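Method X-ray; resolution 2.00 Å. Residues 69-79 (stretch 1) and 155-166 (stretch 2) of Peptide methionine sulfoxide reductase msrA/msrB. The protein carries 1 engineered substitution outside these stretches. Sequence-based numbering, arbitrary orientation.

Stretch 1 69-79: DDILQYFFRVV
Stretch 2 (155-166) HIDIRKADEPLP

Stretch 1 carries the later turns of a helix that begins earlier in the chain and leads into loop at Val-79. Stretch 2 is loop with a 3-10 segment at 158-161, and is extended from Glu-163 to Leu-165; it runs antiparallel to the helix. The register follows the helical repeat: CA of Asp-70 lies 7.5 Å from CA of Leu-165, CA of Tyr-74 7.2 Å from CA of Ala-161, and CA of Val-78 6.3 Å from CA of Ile-156.

The rule of this contact is that one long side chain feeds one carbonyl of the 3-10 turn and one just beyond it. Arg-77, with CB directed toward stretch 2 and chi1 to chi4 at t, t, m and 174°, donates from NH1 to Lys-160 O (2.8 Å, 148°) and from NH1 to Glu-163 O (2.8 Å, 167°). Lys-160 O otherwise receives only a weak bond within the stretches, from Glu-163 N at 3.4 Å, so the guanidinium ties down the exit of the turn. The turn itself is held by Lys-160 N to Asp-157 O (2.9 Å) and Ala-161 N to Ile-158 O (3.1 Å). Glu-163 OE1 lies over the guanidinium face, 4.3 Å from Arg-77 NE; no N-H points at it, so its contribution is charge alone.

The neighbouring carbonyl is satisfied by solvent. A water donates to Ala-161 O (2.7 Å) and hydrogen-bonds Tyr-74 OH (2.9 Å), bridging helix and turn.

Apolar contacts flank this polar centre. Tyr-74 (chi1 -81°, chi2 -66°) offers a ring face to Leu-165 (m, t), whose CD2 sits 3.8 Å from the ring centroid, 8° off the normal, a CH-pi contact. The same leucine brings CD1 to 3.5 Å from Asp-70 CB. Toward the helix's C-terminal end, Val-78 (m) and Ile-156 (m, t) point at each other, Val-78 CB meeting Ile-156 CG2 at 3.5 Å.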

# COMPACT_ATOMS: atom_id res chain seq x y z
N ASP A 69 10.66 -6.65 -5.59
CA ASP A 69 11.30 -6.64 -4.29
C ASP A 69 11.66 -5.22 -3.87
O ASP A 69 11.47 -4.85 -2.71
CB ASP A 69 12.57 -7.49 -4.27
CG ASP A 69 13.21 -7.52 -2.90
OD1 ASP A 69 12.58 -8.08 -1.97
OD2 ASP A 69 14.32 -6.97 -2.74
N ASP A 70 12.19 -4.43 -4.80
CA ASP A 70 12.54 -3.05 -4.48
C ASP A 70 11.29 -2.37 -3.94
O ASP A 70 11.33 -1.71 -2.90
CB ASP A 70 13.02 -2.28 -5.72
CG ASP A 70 14.28 -2.85 -6.32
OD1 ASP A 70 15.05 -3.52 -5.59
OD2 ASP A 70 14.52 -2.62 -7.52
N ILE A 71 10.17 -2.55 -4.65
CA ILE A 71 8.90 -1.96 -4.23
C ILE A 71 8.52 -2.42 -2.82
O ILE A 71 8.06 -1.63 -2.00
CB ILE A 71 7.76 -2.33 -5.20
CG1 ILE A 71 7.99 -1.69 -6.57
CG2 ILE A 71 6.42 -1.89 -4.62
CD1 ILE A 71 7.94 -0.16 -6.56
N LEU A 72 8.72 -3.71 -2.54
CA LEU A 72 8.39 -4.24 -1.23
C LEU A 72 9.30 -3.68 -0.13
O LEU A 72 8.85 -3.43 0.99
CB LEU A 72 8.44 -5.77 -1.24
CG LEU A 72 7.37 -6.43 -2.13
CD1 LEU A 72 7.47 -7.95 -2.01
CD2 LEU A 72 5.98 -5.96 -1.71
N GLN A 73 10.57 -3.47 -0.45
CA GLN A 73 11.49 -2.91 0.55
C GLN A 73 11.05 -1.49 0.92
O GLN A 73 11.06 -1.13 2.10
CB GLN A 73 12.93 -2.91 0.03
CG GLN A 73 13.47 -4.31 -0.23
CD GLN A 73 13.40 -5.21 1.00
OE1 GLN A 73 12.80 -6.28 0.97
NE2 GLN A 73 14.01 -4.77 2.09
N TYR A 74 10.66 -0.70 -0.07
CA TYR A 74 10.18 0.66 0.19
C TYR A 74 8.93 0.59 1.07
O TYR A 74 8.73 1.43 1.95
CB TYR A 74 9.84 1.37 -1.13
CG TYR A 74 11.04 1.95 -1.86
CD1 TYR A 74 11.77 3.01 -1.31
CD2 TYR A 74 11.42 1.46 -3.11
CE1 TYR A 74 12.84 3.58 -2.00
CE2 TYR A 74 12.50 2.02 -3.81
CZ TYR A 74 13.20 3.08 -3.24
OH TYR A 74 14.24 3.66 -3.92
N PHE A 75 8.10 -0.41 0.81
CA PHE A 75 6.87 -0.63 1.56
C PHE A 75 7.20 -0.87 3.03
O PHE A 75 6.71 -0.17 3.91
CB PHE A 75 6.13 -1.84 0.99
CG PHE A 75 4.84 -2.17 1.69
CD1 PHE A 75 3.76 -1.29 1.65
CD2 PHE A 75 4.68 -3.39 2.33
CE1 PHE A 75 2.55 -1.62 2.25
CE2 PHE A 75 3.47 -3.74 2.94
CZ PHE A 75 2.40 -2.85 2.89
N PHE A 76 8.06 -1.86 3.27
CA PHE A 76 8.47 -2.24 4.63
C PHE A 76 9.18 -1.14 5.40
O PHE A 76 9.21 -1.17 6.63
CB PHE A 76 9.38 -3.47 4.60
CG PHE A 76 8.72 -4.72 4.08
CD1 PHE A 76 7.45 -5.09 4.52
CD2 PHE A 76 9.37 -5.53 3.16
CE1 PHE A 76 6.84 -6.25 4.04
CE2 PHE A 76 8.77 -6.69 2.68
CZ PHE A 76 7.50 -7.05 3.12
N ARG A 77 9.77 -0.18 4.69
CA ARG A 77 10.47 0.91 5.34
C ARG A 77 9.55 1.81 6.15
O ARG A 77 9.95 2.35 7.19
CB ARG A 77 11.21 1.75 4.29
CG ARG A 77 11.92 2.97 4.85
CD ARG A 77 12.65 3.75 3.76
NE ARG A 77 13.68 2.95 3.10
CZ ARG A 77 14.38 3.36 2.05
NH1 ARG A 77 14.15 4.56 1.53
NH2 ARG A 77 15.30 2.57 1.50
N VAL A 78 8.31 1.96 5.70
CA VAL A 78 7.38 2.86 6.38
C VAL A 78 6.10 2.25 6.96
O VAL A 78 5.35 2.94 7.66
CB VAL A 78 7.00 4.02 5.44
CG1 VAL A 78 8.26 4.78 5.03
CG2 VAL A 78 6.29 3.48 4.21
N VAL A 79 5.85 0.98 6.68
CA VAL A 79 4.66 0.30 7.20
C VAL A 79 5.03 -0.65 8.34
O VAL A 79 6.02 -1.38 8.25
CB VAL A 79 3.95 -0.49 6.06
CG1 VAL A 79 2.77 -1.27 6.62
CG2 VAL A 79 3.48 0.48 4.98
N HIS A 155 0.71 9.58 8.50
CA HIS A 155 1.35 8.74 9.51
C HIS A 155 2.73 8.31 9.03
O HIS A 155 3.46 7.62 9.74
CB HIS A 155 0.48 7.50 9.78
CG HIS A 155 0.34 6.59 8.60
ND1 HIS A 155 -0.21 6.99 7.41
CD2 HIS A 155 0.69 5.29 8.44
CE1 HIS A 155 -0.20 5.97 6.55
NE2 HIS A 155 0.34 4.93 7.16
N ILE A 156 3.10 8.74 7.82
CA ILE A 156 4.39 8.39 7.24
C ILE A 156 5.25 9.61 6.93
O ILE A 156 4.76 10.61 6.43
CB ILE A 156 4.20 7.58 5.94
CG1 ILE A 156 3.37 6.32 6.21
CG2 ILE A 156 5.56 7.22 5.34
CD1 ILE A 156 3.01 5.54 4.97
N ASP A 157 6.54 9.51 7.23
CA ASP A 157 7.49 10.58 6.95
C ASP A 157 7.86 10.38 5.48
O ASP A 157 8.84 9.70 5.17
CB ASP A 157 8.73 10.46 7.83
CG ASP A 157 9.72 11.60 7.61
OD1 ASP A 157 9.57 12.36 6.64
OD2 ASP A 157 10.67 11.72 8.42
N ILE A 158 7.08 10.98 4.60
CA ILE A 158 7.30 10.85 3.17
C ILE A 158 8.74 11.09 2.73
O ILE A 158 9.17 10.61 1.69
CB ILE A 158 6.33 11.79 2.40
CG1 ILE A 158 4.89 11.47 2.81
CG2 ILE A 158 6.47 11.59 0.90
CD1 ILE A 158 4.53 10.01 2.69
N ARG A 159 9.49 11.84 3.54
CA ARG A 159 10.88 12.15 3.22
C ARG A 159 11.70 10.87 3.06
O ARG A 159 12.59 10.78 2.21
CB ARG A 159 11.52 12.97 4.35
CG ARG A 159 10.76 14.21 4.78
CD ARG A 159 11.43 14.80 6.02
NE ARG A 159 10.88 16.06 6.53
CZ ARG A 159 9.96 16.81 5.94
NH1 ARG A 159 9.56 17.94 6.52
NH2 ARG A 159 9.42 16.46 4.78
N LYS A 160 11.40 9.88 3.90
CA LYS A 160 12.10 8.60 3.89
C LYS A 160 12.13 7.90 2.53
O LYS A 160 12.88 6.94 2.34
CB LYS A 160 11.48 7.67 4.93
CG LYS A 160 11.60 8.19 6.35
CD LYS A 160 11.17 7.13 7.36
CE LYS A 160 11.35 7.63 8.79
NZ LYS A 160 10.98 6.61 9.81
N ALA A 161 11.33 8.37 1.59
CA ALA A 161 11.31 7.76 0.26
C ALA A 161 12.60 8.08 -0.49
O ALA A 161 13.00 7.36 -1.40
CB ALA A 161 10.11 8.27 -0.54
N ASP A 162 13.26 9.16 -0.07
CA ASP A 162 14.50 9.61 -0.70
C ASP A 162 15.71 8.73 -0.40
O ASP A 162 16.68 8.71 -1.15
CB ASP A 162 14.81 11.05 -0.29
CG ASP A 162 13.63 11.97 -0.49
OD1 ASP A 162 13.02 11.93 -1.58
OD2 ASP A 162 13.32 12.75 0.43
N GLU A 163 15.66 8.00 0.71
CA GLU A 163 16.76 7.12 1.06
C GLU A 163 16.92 6.07 -0.02
O GLU A 163 15.94 5.45 -0.45
CB GLU A 163 16.51 6.46 2.42
CG GLU A 163 16.77 7.36 3.61
CD GLU A 163 16.32 6.74 4.92
OE1 GLU A 163 16.51 5.51 5.09
OE2 GLU A 163 15.78 7.48 5.77
N PRO A 164 18.16 5.86 -0.49
CA PRO A 164 18.41 4.86 -1.53
C PRO A 164 18.33 3.46 -0.94
O PRO A 164 18.61 3.26 0.24
CB PRO A 164 19.83 5.20 -1.98
CG PRO A 164 20.46 5.63 -0.69
CD PRO A 164 19.40 6.53 -0.09
N LEU A 165 17.93 2.49 -1.75
CA LEU A 165 17.83 1.11 -1.28
C LEU A 165 19.24 0.56 -1.05
O LEU A 165 20.12 0.74 -1.88
CB LEU A 165 17.10 0.23 -2.29
CG LEU A 165 15.59 0.43 -2.46
CD1 LEU A 165 15.06 -0.60 -3.45
CD2 LEU A 165 14.90 0.27 -1.11
N PRO A 166 19.45 -0.12 0.09
CA PRO A 166 20.74 -0.71 0.45
C PRO A 166 21.30 -1.62 -0.64
O PRO A 166 21.34 -2.84 -0.41
CB PRO A 166 20.43 -1.46 1.73
CG PRO A 166 19.37 -0.62 2.36
CD PRO A 166 18.47 -0.33 1.18
O HOH W 1 14.59 6.46 -3.33